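Local coordinates for protein endonuclease V (Homo sapiens, PDB 6OZE) that acts as an inosine-specific endoribonuclease, probably cutting inosine-containing RNA by metal-dependent hydrolysis, at residues R11-L16 with L88-V93; E26-D31 with M111-L116; V45-G50 with V77-P82; L199-G204 with R214-C219. The protein carries 4 engineered substitutions. All coordinates share one frame; numbering follows the deposited sequence.

Contact 1 of 4, residues R11-L16 with L88-V93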
loop_
_atom_site.group_PDB
_atom_site.type_symbol
_atom_site.label_atom_id
_atom_site.label_comp_id
_atom_site.label_asym_id
_atom_site.label_seq_id
_atom_site.Cartn_x
_atom_site.Cartn_y
_atom_site.Cartn_z
ATOM N N ARG A 11 21.790 -0.345 0.737
ATOM C CA ARG A 11 22.268 1.021 0.590
ATOM C C ARG A 11 21.272 1.869 -0.198
ATOM O O ARG A 11 21.087 3.057 0.093
ATOM C CB ARG A 11 23.635 1.002 -0.091
ATOM C CG ARG A 11 24.449 2.224 0.189
ATOM C CD ARG A 11 24.844 2.896 -1.093
ATOM N NE ARG A 11 26.194 2.543 -1.499
ATOM C CZ ARG A 11 26.895 3.227 -2.392
ATOM N NH1 ARG A 11 26.367 4.299 -2.968
ATOM N NH2 ARG A 11 28.121 2.843 -2.705
ATOM N N GLU A 12 20.617 1.278 -1.199
ATOM C CA GLU A 12 19.626 2.023 -1.966
ATOM C C GLU A 12 18.370 2.289 -1.135
ATOM O O GLU A 12 17.760 3.359 -1.247
ATOM C CB GLU A 12 19.303 1.264 -3.259
ATOM C CG GLU A 12 18.208 1.873 -4.132
ATOM C CD GLU A 12 18.594 3.201 -4.774
ATOM O OE1 GLU A 12 19.680 3.734 -4.463
ATOM O OE2 GLU A 12 17.788 3.713 -5.585
ATOM N N GLN A 13 17.961 1.329 -0.299
ATOM C CA GLN A 13 16.863 1.605 0.620
ATOM C C GLN A 13 17.207 2.774 1.528
ATOM O O GLN A 13 16.383 3.669 1.735
ATOM C CB GLN A 13 16.554 0.369 1.461
ATOM C CG GLN A 13 15.833 -0.710 0.693
ATOM C CD GLN A 13 15.552 -1.925 1.556
ATOM O OE1 GLN A 13 16.367 -2.299 2.395
ATOM N NE2 GLN A 13 14.398 -2.551 1.344
ATOM N N ALA A 14 18.437 2.800 2.052
ATOM C CA ALA A 14 18.854 3.897 2.920
ATOM C C ALA A 14 18.866 5.218 2.163
ATOM O O ALA A 14 18.425 6.247 2.689
ATOM C CB ALA A 14 20.229 3.605 3.527
ATOM N N ARG A 15 19.351 5.205 0.916
ATOM C CA ARG A 15 19.369 6.431 0.121
ATOM C C ARG A 15 17.967 6.985 -0.047
ATOM O O ARG A 15 17.732 8.189 0.114
ATOM C CB ARG A 15 19.969 6.151 -1.263
ATOM C CG ARG A 15 20.053 7.397 -2.161
ATOM C CD ARG A 15 20.679 7.090 -3.535
ATOM N NE ARG A 15 19.723 6.459 -4.458
ATOM C CZ ARG A 15 19.100 7.102 -5.448
ATOM N NH1 ARG A 15 19.303 8.400 -5.636
ATOM N NH2 ARG A 15 18.290 6.444 -6.270
ATOM N N LEU A 16 17.030 6.119 -0.404
ATOM C CA LEU A 16 15.679 6.567 -0.703
ATOM C C LEU A 16 14.898 6.896 0.565
ATOM O O LEU A 16 14.089 7.832 0.565
ATOM C CB LEU A 16 14.951 5.501 -1.522
ATOM C CG LEU A 16 15.575 5.234 -2.897
ATOM C CD1 LEU A 16 14.750 4.179 -3.609
ATOM C CD2 LEU A 16 15.623 6.513 -3.703
ATOM N N LEU A 88 11.146 -6.980 -0.922
ATOM C CA LEU A 88 10.113 -7.237 -1.922
ATOM C C LEU A 88 9.942 -6.065 -2.873
ATOM O O LEU A 88 9.663 -6.264 -4.062
ATOM C CB LEU A 88 8.776 -7.541 -1.240
ATOM C CG LEU A 88 7.553 -7.676 -2.157
ATOM C CD1 LEU A 88 7.737 -8.802 -3.166
ATOM C CD2 LEU A 88 6.286 -7.890 -1.348
ATOM N N ALA A 89 10.107 -4.837 -2.376
ATOM C CA ALA A 89 9.872 -3.672 -3.223
ATOM C C ALA A 89 10.759 -3.683 -4.461
ATOM O O ALA A 89 10.359 -3.170 -5.513
ATOM C CB ALA A 89 10.056 -2.377 -2.430
ATOM N N PHE A 90 11.959 -4.274 -4.374
ATOM C CA PHE A 90 12.826 -4.331 -5.540
ATOM C C PHE A 90 12.253 -5.211 -6.640
ATOM O O PHE A 90 12.627 -5.048 -7.806
ATOM C CB PHE A 90 14.235 -4.774 -5.143
ATOM C CG PHE A 90 14.988 -3.726 -4.383
ATOM C CD1 PHE A 90 15.719 -2.756 -5.053
ATOM C CD2 PHE A 90 14.942 -3.688 -3.003
ATOM C CE1 PHE A 90 16.401 -1.780 -4.348
ATOM C CE2 PHE A 90 15.617 -2.703 -2.292
ATOM C CZ PHE A 90 16.349 -1.753 -2.963
ATOM N N ARG A 91 11.357 -6.131 -6.301
ATOM C CA ARG A 91 10.706 -6.948 -7.318
ATOM C C ARG A 91 9.514 -6.248 -7.951
ATOM O O ARG A 91 9.276 -6.416 -9.152
ATOM C CB ARG A 91 10.235 -8.270 -6.707
ATOM C CG ARG A 91 11.228 -8.879 -5.734
ATOM C CD ARG A 91 11.418 -10.347 -5.998
ATOM N NE ARG A 91 10.183 -11.110 -5.905
ATOM C CZ ARG A 91 9.947 -12.218 -6.600
ATOM N NH1 ARG A 91 10.849 -12.680 -7.452
ATOM N NH2 ARG A 91 8.804 -12.861 -6.448
ATOM N N GLU A 92 8.773 -5.458 -7.176
ATOM C CA GLU A 92 7.460 -4.943 -7.563
ATOM C C GLU A 92 7.472 -3.495 -8.028
ATOM O O GLU A 92 6.764 -3.149 -8.984
ATOM C CB GLU A 92 6.488 -5.051 -6.385
ATOM C CG GLU A 92 6.143 -6.465 -5.975
ATOM C CD GLU A 92 5.065 -6.497 -4.907
ATOM O OE1 GLU A 92 4.534 -5.418 -4.572
ATOM O OE2 GLU A 92 4.745 -7.596 -4.410
ATOM N N VAL A 93 8.238 -2.629 -7.357
ATOM C CA VAL A 93 8.196 -1.197 -7.682
ATOM C C VAL A 93 8.486 -0.886 -9.142
ATOM O O VAL A 93 7.808 -0.005 -9.706
ATOM C CB VAL A 93 9.041 -0.392 -6.684
ATOM C CG1 VAL A 93 9.234 1.028 -7.185
ATOM C CG2 VAL A 93 8.377 -0.360 -5.318
#

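Contact 2 of 4, residues E26-D31 with M111-L116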
loop_
_atom_site.group_PDB
_atom_site.type_symbol
_atom_site.label_atom_id
_atom_site.label_comp_id
_atom_site.label_asym_id
_atom_site.label_seq_id
_atom_site.Cartn_x
_atom_site.Cartn_y
_atom_site.Cartn_z
ATOM N N GLU A 26 -0.397 18.283 1.511
ATOM C CA GLU A 26 -1.459 18.834 0.680
ATOM C C GLU A 26 -2.602 19.318 1.557
ATOM O O GLU A 26 -2.900 18.708 2.589
ATOM C CB GLU A 26 -2.000 17.773 -0.274
ATOM C CG GLU A 26 -0.907 16.976 -0.981
ATOM C CD GLU A 26 0.053 17.864 -1.745
ATOM O OE1 GLU A 26 -0.413 18.787 -2.451
ATOM O OE2 GLU A 26 1.279 17.656 -1.621
ATOM N N ALA A 27 -3.242 20.413 1.133
ATOM C CA ALA A 27 -4.360 20.963 1.891
ATOM C C ALA A 27 -5.466 19.932 2.086
ATOM O O ALA A 27 -6.095 19.887 3.151
ATOM C CB ALA A 27 -4.907 22.209 1.195
ATOM N N TRP A 28 -5.719 19.092 1.077
ATOM C CA TRP A 28 -6.829 18.148 1.193
ATOM C C TRP A 28 -6.611 17.155 2.325
ATOM O O TRP A 28 -7.579 16.653 2.899
ATOM C CB TRP A 28 -7.116 17.433 -0.132
ATOM C CG TRP A 28 -6.017 16.534 -0.652
ATOM C CD1 TRP A 28 -5.110 16.841 -1.629
ATOM C CD2 TRP A 28 -5.727 15.184 -0.248
ATOM N NE1 TRP A 28 -4.271 15.773 -1.854
ATOM C CE2 TRP A 28 -4.626 14.742 -1.022
ATOM C CE3 TRP A 28 -6.288 14.305 0.688
ATOM C CZ2 TRP A 28 -4.064 13.470 -0.876
ATOM C CZ3 TRP A 28 -5.734 13.038 0.830
ATOM C CH2 TRP A 28 -4.633 12.629 0.041
ATOM N N GLN A 29 -5.354 16.870 2.668
ATOM C CA GLN A 29 -5.070 15.900 3.717
ATOM C C GLN A 29 -5.401 16.435 5.098
ATOM O O GLN A 29 -5.580 15.641 6.028
ATOM C CB GLN A 29 -3.591 15.506 3.662
ATOM C CG GLN A 29 -3.193 14.809 2.376
ATOM C CD GLN A 29 -1.698 14.674 2.257
ATOM O OE1 GLN A 29 -0.966 15.631 2.506
ATOM N NE2 GLN A 29 -1.227 13.478 1.897
ATOM N N ARG A 30 -5.469 17.754 5.251
ATOM C CA ARG A 30 -5.704 18.394 6.533
ATOM C C ARG A 30 -7.160 18.797 6.720
ATOM O O ARG A 30 -7.478 19.521 7.667
ATOM C CB ARG A 30 -4.776 19.601 6.701
ATOM C CG ARG A 30 -3.287 19.246 6.567
ATOM C CD ARG A 30 -2.384 20.451 6.774
ATOM N NE ARG A 30 -2.353 21.336 5.613
ATOM C CZ ARG A 30 -1.389 21.335 4.696
ATOM N NH1 ARG A 30 -0.368 20.496 4.801
ATOM N NH2 ARG A 30 -1.444 22.179 3.674
ATOM N N ASP A 31 -8.044 18.355 5.835
ATOM C CA ASP A 31 -9.468 18.633 5.955
ATOM C C ASP A 31 -10.198 17.391 6.438
ATOM O O ASP A 31 -9.914 16.287 5.968
ATOM C CB ASP A 31 -10.036 19.024 4.594
ATOM C CG ASP A 31 -11.485 19.442 4.677
ATOM O OD1 ASP A 31 -11.744 20.605 5.051
ATOM O OD2 ASP A 31 -12.364 18.602 4.394
ATOM N N MET A 111 -4.495 11.474 -13.107
ATOM C CA MET A 111 -3.463 11.064 -12.165
ATOM C C MET A 111 -4.030 11.072 -10.753
ATOM O O MET A 111 -4.732 12.022 -10.375
ATOM C CB MET A 111 -2.272 12.017 -12.223
ATOM C CG MET A 111 -1.239 11.641 -13.275
ATOM S SD MET A 111 -0.395 10.095 -12.868
ATOM C CE MET A 111 0.321 10.490 -11.279
ATOM N N PRO A 112 -3.762 10.050 -9.959
ATOM C CA PRO A 112 -4.243 10.052 -8.575
ATOM C C PRO A 112 -3.507 11.079 -7.728
ATOM O O PRO A 112 -2.340 11.398 -7.961
ATOM C CB PRO A 112 -3.930 8.631 -8.099
ATOM C CG PRO A 112 -2.809 8.159 -8.982
ATOM C CD PRO A 112 -3.079 8.796 -10.320
ATOM N N GLN A 113 -4.199 11.579 -6.704
ATOM C CA GLN A 113 -3.563 12.477 -5.746
ATOM C C GLN A 113 -2.903 11.725 -4.596
ATOM O O GLN A 113 -2.146 12.333 -3.820
ATOM C CB GLN A 113 -4.602 13.464 -5.200
ATOM C CG GLN A 113 -5.091 14.447 -6.250
ATOM C CD GLN A 113 -6.411 15.061 -5.880
ATOM O OE1 GLN A 113 -7.457 14.460 -6.104
ATOM N NE2 GLN A 113 -6.380 16.257 -5.294
ATOM N N VAL A 114 -3.182 10.431 -4.483
ATOM C CA VAL A 114 -2.654 9.578 -3.424
ATOM C C VAL A 114 -2.836 8.143 -3.898
ATOM O O VAL A 114 -3.801 7.827 -4.601
ATOM C CB VAL A 114 -3.416 9.849 -2.092
ATOM C CG1 VAL A 114 -4.939 9.667 -2.275
ATOM C CG2 VAL A 114 -2.911 8.936 -0.973
ATOM N N LEU A 115 -1.916 7.269 -3.502
ATOM C CA LEU A 115 -2.013 5.849 -3.812
ATOM C C LEU A 115 -2.210 5.074 -2.522
ATOM O O LEU A 115 -1.475 5.286 -1.551
ATOM C CB LEU A 115 -0.721 5.334 -4.459
ATOM C CG LEU A 115 -0.312 5.897 -5.816
ATOM C CD1 LEU A 115 1.047 5.289 -6.222
ATOM C CD2 LEU A 115 -1.376 5.563 -6.839
ATOM N N LEU A 116 -3.166 4.160 -2.536
ATOM C CA LEU A 116 -3.270 3.118 -1.524
ATOM C C LEU A 116 -2.577 1.883 -2.088
ATOM O O LEU A 116 -2.949 1.388 -3.163
ATOM C CB LEU A 116 -4.724 2.809 -1.189
ATOM C CG LEU A 116 -5.576 3.985 -0.688
ATOM C CD1 LEU A 116 -6.931 3.466 -0.200
ATOM C CD2 LEU A 116 -4.878 4.783 0.428
HETATM O O HOH W 1 -1.935 15.152 -3.809
#

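Contact 3 of 4, residues V45-G50 with V77-P82. Unlike the reference sequence in segment 45-50: Ala-49 (reference Lys).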
loop_
_atom_site.group_PDB
_atom_site.type_symbol
_atom_site.label_atom_id
_atom_site.label_comp_id
_atom_site.label_asym_id
_atom_site.label_seq_id
_atom_site.Cartn_x
_atom_site.Cartn_y
_atom_site.Cartn_z
ATOM N N VAL A 45 0.227 -6.036 -7.026
ATOM C CA VAL A 45 0.956 -7.067 -7.752
ATOM C C VAL A 45 0.510 -8.410 -7.207
ATOM O O VAL A 45 0.508 -8.619 -5.988
ATOM C CB VAL A 45 2.482 -6.912 -7.618
ATOM C CG1 VAL A 45 3.196 -8.050 -8.371
ATOM C CG2 VAL A 45 2.906 -5.578 -8.165
ATOM N N SER A 46 0.142 -9.323 -8.104
ATOM C CA SER A 46 -0.328 -10.645 -7.723
ATOM C C SER A 46 0.397 -11.687 -8.546
ATOM O O SER A 46 0.401 -11.601 -9.774
ATOM C CB SER A 46 -1.828 -10.785 -7.996
ATOM O OG SER A 46 -2.562 -9.957 -7.098
ATOM N N PHE A 47 0.962 -12.688 -7.881
ATOM C CA PHE A 47 1.641 -13.765 -8.582
ATOM C C PHE A 47 0.650 -14.750 -9.176
ATOM O O PHE A 47 -0.430 -14.998 -8.628
ATOM C CB PHE A 47 2.579 -14.515 -7.644
ATOM C CG PHE A 47 3.726 -13.695 -7.185
ATOM C CD1 PHE A 47 3.617 -12.896 -6.062
ATOM C CD2 PHE A 47 4.912 -13.699 -7.894
ATOM C CE1 PHE A 47 4.674 -12.126 -5.639
ATOM C CE2 PHE A 47 5.969 -12.936 -7.478
ATOM C CZ PHE A 47 5.851 -12.146 -6.344
ATOM N N VAL A 48 1.031 -15.305 -10.324
ATOM C CA VAL A 48 0.315 -16.436 -10.890
ATOM C C VAL A 48 0.476 -17.636 -9.969
ATOM O O VAL A 48 1.601 -18.005 -9.604
ATOM C CB VAL A 48 0.851 -16.741 -12.296
ATOM C CG1 VAL A 48 0.212 -17.998 -12.861
ATOM C CG2 VAL A 48 0.595 -15.541 -13.186
ATOM N N ALA A 49 -0.650 -18.249 -9.599
ATOM C CA ALA A 49 -0.638 -19.400 -8.700
ATOM C C ALA A 49 0.340 -20.458 -9.189
ATOM O O ALA A 49 0.382 -20.786 -10.377
ATOM C CB ALA A 49 -2.043 -19.997 -8.605
ATOM N N GLY A 50 1.138 -20.982 -8.262
ATOM C CA GLY A 50 2.173 -21.923 -8.637
ATOM C C GLY A 50 3.359 -21.295 -9.325
ATOM O O GLY A 50 4.092 -21.989 -10.037
ATOM N N VAL A 77 3.705 -9.409 -16.023
ATOM C CA VAL A 77 5.110 -9.056 -15.869
ATOM C C VAL A 77 5.857 -10.259 -15.310
ATOM O O VAL A 77 5.265 -11.181 -14.751
ATOM C CB VAL A 77 5.298 -7.837 -14.929
ATOM C CG1 VAL A 77 4.584 -6.604 -15.487
ATOM C CG2 VAL A 77 4.782 -8.157 -13.539
ATOM N N SER A 78 7.178 -10.245 -15.474
ATOM C CA SER A 78 8.050 -11.282 -14.927
ATOM C C SER A 78 8.940 -10.656 -13.858
ATOM O O SER A 78 9.752 -9.781 -14.170
ATOM C CB SER A 78 8.917 -11.892 -16.025
ATOM O OG SER A 78 8.125 -12.602 -16.962
ATOM N N LEU A 79 8.786 -11.110 -12.613
ATOM C CA LEU A 79 9.527 -10.573 -11.468
ATOM C C LEU A 79 10.820 -11.365 -11.343
ATOM O O LEU A 79 10.893 -12.377 -10.643
ATOM C CB LEU A 79 8.703 -10.677 -10.189
ATOM C CG LEU A 79 7.282 -10.109 -10.180
ATOM C CD1 LEU A 79 6.799 -9.899 -8.753
ATOM C CD2 LEU A 79 7.201 -8.814 -10.929
ATOM N N THR A 80 11.856 -10.900 -12.035
ATOM C CA THR A 80 13.092 -11.661 -12.119
ATOM C C THR A 80 14.095 -11.323 -11.019
ATOM O O THR A 80 15.063 -12.070 -10.839
ATOM C CB THR A 80 13.713 -11.490 -13.509
ATOM O OG1 THR A 80 13.818 -10.093 -13.813
ATOM C CG2 THR A 80 12.847 -12.169 -14.558
ATOM N N ALA A 81 13.888 -10.239 -10.282
ATOM C CA ALA A 81 14.750 -9.951 -9.145
ATOM C C ALA A 81 14.562 -11.026 -8.076
ATOM O O ALA A 81 13.449 -11.525 -7.886
ATOM C CB ALA A 81 14.425 -8.578 -8.560
ATOM N N PRO A 82 15.625 -11.417 -7.378
ATOM C CA PRO A 82 15.484 -12.446 -6.345
ATOM C C PRO A 82 14.578 -11.990 -5.211
ATOM O O PRO A 82 14.456 -10.798 -4.914
ATOM C CB PRO A 82 16.923 -12.667 -5.860
ATOM C CG PRO A 82 17.688 -11.468 -6.338
ATOM C CD PRO A 82 17.029 -11.037 -7.602
#

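Contact 4 of 4, residues L199-G204 with R214-C219. Engineered in segment 214-219: Ser-217 (natural residue Cys), Ala-218 (natural residue Cys).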
loop_
_atom_site.group_PDB
_atom_site.type_symbol
_atom_site.label_atom_id
_atom_site.label_comp_id
_atom_site.label_asym_id
_atom_site.label_seq_id
_atom_site.Cartn_x
_atom_site.Cartn_y
_atom_site.Cartn_z
ATOM N N LEU A 199 -7.117 -3.987 9.308
ATOM C CA LEU A 199 -6.048 -3.702 8.369
ATOM C C LEU A 199 -4.900 -3.045 9.116
ATOM O O LEU A 199 -5.083 -2.431 10.165
ATOM C CB LEU A 199 -6.532 -2.722 7.307
ATOM C CG LEU A 199 -7.868 -2.991 6.635
ATOM C CD1 LEU A 199 -8.206 -1.812 5.730
ATOM C CD2 LEU A 199 -7.797 -4.269 5.830
ATOM N N TYR A 200 -3.698 -3.176 8.575
ATOM C CA TYR A 200 -2.520 -2.580 9.197
ATOM C C TYR A 200 -2.033 -1.460 8.287
ATOM O O TYR A 200 -1.566 -1.709 7.161
ATOM C CB TYR A 200 -1.454 -3.636 9.478
ATOM C CG TYR A 200 -1.985 -4.675 10.420
ATOM C CD1 TYR A 200 -1.965 -4.462 11.796
ATOM C CD2 TYR A 200 -2.589 -5.832 9.953
ATOM C CE1 TYR A 200 -2.479 -5.389 12.669
ATOM C CE2 TYR A 200 -3.107 -6.766 10.824
ATOM C CZ TYR A 200 -3.053 -6.539 12.187
ATOM O OH TYR A 200 -3.569 -7.463 13.064
ATOM N N ILE A 201 -2.157 -0.229 8.766
ATOM C CA ILE A 201 -1.940 0.968 7.963
ATOM C C ILE A 201 -0.624 1.605 8.380
ATOM O O ILE A 201 -0.348 1.745 9.574
ATOM C CB ILE A 201 -3.087 1.973 8.179
ATOM C CG1 ILE A 201 -4.456 1.298 7.974
ATOM C CG2 ILE A 201 -2.887 3.209 7.280
ATOM C CD1 ILE A 201 -4.608 0.599 6.653
ATOM N N SER A 202 0.183 2.017 7.394
ATOM C CA SER A 202 1.385 2.763 7.730
ATOM C C SER A 202 1.654 3.799 6.651
ATOM O O SER A 202 1.141 3.706 5.530
ATOM C CB SER A 202 2.577 1.837 7.959
ATOM O OG SER A 202 2.861 1.099 6.771
ATOM N N VAL A 203 2.417 4.825 7.031
ATOM C CA VAL A 203 2.761 5.886 6.090
ATOM C C VAL A 203 3.692 5.330 5.030
ATOM O O VAL A 203 4.688 4.672 5.344
ATOM C CB VAL A 203 3.444 7.048 6.820
ATOM C CG1 VAL A 203 4.014 8.043 5.818
ATOM C CG2 VAL A 203 2.464 7.730 7.777
ATOM N N GLY A 204 3.381 5.619 3.770
ATOM C CA GLY A 204 4.345 5.421 2.712
ATOM C C GLY A 204 5.174 6.673 2.512
ATOM O O GLY A 204 6.384 6.679 2.751
ATOM N N ARG A 214 -7.490 7.747 8.419
ATOM C CA ARG A 214 -8.804 8.297 8.109
ATOM C C ARG A 214 -9.146 8.119 6.634
ATOM O O ARG A 214 -10.293 7.804 6.294
ATOM C CB ARG A 214 -8.863 9.762 8.513
ATOM C CG ARG A 214 -8.726 9.962 10.011
ATOM C CD ARG A 214 -9.297 11.296 10.453
ATOM N NE ARG A 214 -8.882 12.392 9.582
ATOM C CZ ARG A 214 -9.656 12.948 8.657
ATOM N NH1 ARG A 214 -9.186 13.940 7.913
ATOM N NH2 ARG A 214 -10.898 12.508 8.476
ATOM N N LEU A 215 -8.175 8.331 5.745
ATOM C CA LEU A 215 -8.436 8.138 4.323
ATOM C C LEU A 215 -8.774 6.684 4.027
ATOM O O LEU A 215 -9.689 6.394 3.245
ATOM C CB LEU A 215 -7.202 8.534 3.498
ATOM C CG LEU A 215 -7.320 8.285 1.995
ATOM C CD1 LEU A 215 -8.474 9.088 1.419
ATOM C CD2 LEU A 215 -5.998 8.640 1.305
ATOM N N THR A 216 -8.033 5.752 4.630
ATOM C CA THR A 216 -8.326 4.340 4.398
ATOM C C THR A 216 -9.745 4.002 4.844
ATOM O O THR A 216 -10.473 3.284 4.146
ATOM C CB THR A 216 -7.296 3.484 5.135
ATOM O OG1 THR A 216 -5.989 3.829 4.659
ATOM C CG2 THR A 216 -7.525 2.007 4.832
ATOM N N SER A 217 -10.152 4.505 6.011
ATOM C CA SER A 217 -11.531 4.301 6.446
ATOM C C SER A 217 -12.519 4.880 5.440
ATOM O O SER A 217 -13.521 4.233 5.099
ATOM C CB SER A 217 -11.756 4.905 7.838
ATOM O OG SER A 217 -12.963 4.424 8.397
ATOM N N ALA A 218 -12.251 6.093 4.946
ATOM C CA ALA A 218 -13.164 6.748 4.018
ATOM C C ALA A 218 -13.282 5.985 2.705
ATOM O O ALA A 218 -14.324 6.060 2.035
ATOM C CB ALA A 218 -12.689 8.178 3.765
ATOM N N CYS A 219 -12.243 5.238 2.344
ATOM C CA CYS A 219 -12.227 4.485 1.098
ATOM C C CYS A 219 -12.760 3.071 1.240
ATOM O O CYS A 219 -12.771 2.337 0.248
ATOM C CB CYS A 219 -10.806 4.441 0.512
ATOM S SG CYS A 219 -10.263 6.013 -0.109
#

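Contact 1 of 4, residues R11-L16 with L88-V93
Gln-13 of the N-terminal helix 3-17 lies along the rim of the Phe-90 ring, which reaches out from the first turn of helix 89-106. The backbones stay well apart, with 9.5 Å between Gln-13 CA and Phe-90 CA, and the side chains span the distance. From CB of Gln-13 the chain turns first to CG. CG stands anti to the carbonyl carbon (chi1 -74°), which sends the chain across to the second helix. This CG makes the nearest approach, 3.6 Å from Phe-90 CE2, and it also sits 3.8 Å from Phe-90 CZ. The chain then runs on fully extended. CD stays at the ring edge, in the ring plane, 3.9 Å from Phe-90 CE2. At the tip, NE2 passes 3.8 Å from the same CE2 on its way to the carbonyl oxygen of Gly-86, to which it is hydrogen-bonded. OE1 has a weak bond to Arg-126. The bond to Gly-86 is likely to set the turn of the amide, whose plane is 48° from that of the ring. Glu-12 supplies a lighter touch at the other side of the ring tip, with its CG 4.1 Å from Phe-90 CE1. Its carboxylate leads away and is gripped side-on by Arg-15, with NE on OE1 and NH2 on OE2. The Phe-90 ring also stacks with Trp-9 and meets His-133 edge-to-face. The result is an aromatic cluster at a helix-helix interface, by which the N-terminal helix docks on a helix flanking the central sheet of an RNase H-like fold.

Contact 2 of 4, residues E26-D31 with M111-L116
Trp-28 lies against Val-114 and Gln-113, joining a short 3-10 turn to the chain that leads into strand 115-118. The tight part is at the six-membered end of the indole. Trp-28 CH2 sits 3.7 Å from Val-114 CB and 3.8 Å from Val-114 CG1. Next to it, the Gln-113 carbonyl oxygen meets the ring edge, 3.7 Å from Trp-28 CZ2. Gln-29 CG covers one face of the indole near its rim. CG of Trp-28 is placed between the backbone N and the carbonyl carbon (chi1 64°), and this swings the ring toward the second segment. The looser part is at the pyrrole end. There the Gln-113 side chain and the indole run alongside each other, oppositely directed, with NE2 3.9 Å from Trp-28 CD1 and the two planes 59° apart. No hydrogen bond joins these side chains. Gln-113 OE1 accepts from Gln-38 N and Arg-39 N, and NE2 donates to Gly-36 O. A water takes up the polar side: it accepts from Trp-28 NE1 at 3.1 Å and donates to Gln-113 O at 2.8 Å, lying in the plane of the indole. A leucine in place of Trp-28 would probably leave a gap beside Val-114 and leave the water without the indole N-H. Gln-38 also belongs to a sodium site, and a sodium ion lies about 7 Å from the Gln-113 side chain. The chemistry is therefore mixed: mainly apolar contact packs the six-membered end, while a bridging water satisfies the buried indole N-H.

Contact 3 of 4, residues V45-G50 with V77-P82
Strands 39-47 and 69-78 run parallel but are not neighbours, since strand 54-63 lies between them, and the CA atoms of Phe-47 and Leu-79 are 9.0 Å apart. Just beyond the second strand, the backbone bends at Leu-79 in an inverse gamma turn. Leu-79 points back toward the first strand and carries the contact. CD1 is the atom that does the touching. It sits 3.4 Å from Phe-47 CE2 and equally close to Phe-47 CZ. The two side chains meet at a slant. CD1 also meets Val-45, tip to tip, at 4.1 Å from Val-45 CG1. One leucine methyl thus rests on two residues that lie two positions apart on the same strand. Ala-55 of the intervening strand touches both Val-45 and Leu-79. Helix 89-106 packs against the group: Phe-95 touches Leu-79, while Arg-91 lies on Phe-47. No hydrogen bond crosses between the segments. With no polar group across it, the contact probably rests on dispersion and on partly excluding water, and it ties the end of strand 39-47 to the turn after strand 69-78.

Contact 4 of 4, residues L199-G204 with R214-C219
No flat group takes part where Leu-199 and Ile-201 meet Thr-216; branched side chains meet, mostly through methyl groups. The nearest ring of the strand, Tyr-200, points to the other side of the sheet, where it meets the ring of His-161 with planes about 25° apart and its OH is hydrogen-bonded to that histidine. On the helix side, the tips of Ile-201 and Thr-216 reach toward each other. Ile-201 CD1 comes within 3.7 Å of Thr-216 CG2. The hydroxyl side is a little farther, with Thr-216 OG1 4.0 Å from Ile-201 CD1 and 4.1 Å from Ile-201 CG2. Leu-199, two residues earlier on the same strand, adds its CD1, 4.0 Å from Thr-216 CG2. The setting is a helix laid on a face of the central sheet of the RNase H-like fold: helix 209-218 follows strand 199-205 in the chain and packs back on it. Thr-216 also touches Val-143 and Leu-189 of the two flanking strands. With OG1 anti to the carbonyl carbon (chi1 -58°), CG2 falls anti to the backbone N and faces the sheet. A glycine at Thr-216 would probably open a gap over Ile-201 and Leu-199. OG1 is hydrogen-bonded to Ala-212 O, one turn earlier in the same helix, so the buried hydroxyl is satisfied. Ser-217 and Ala-218, next in the helix, are engineered substitutions for cysteines.

In the fold
The four contacts fall into two pairs. Contacts 1 and 3 have centres about 17 Å apart. Helix 89-106 carries Phe-90 of contact 1 and packs against contact 3: Arg-91, beside Phe-90, probably hydrogen-bonds Ala-81 O through NH1 at 2.9 Å. Contacts 2 and 4 are closer, with centres about 12 Å apart. Val-114 CG2 packs 3.8 Å from Leu-215 CD2, and Asp-31 O and Arg-214 NH1, 3.1 Å apart, probably form a hydrogen bond. Contacts 2, 3 and 4 all reach the same mixed sheet. Contact 3 lies near one end of it, its centre about 30 Å and 26 Å from the centres of contacts 2 and 4. Contact 1 docks helix 3-17 on helix 89-106. Contact 2 has a sodium ion nearby.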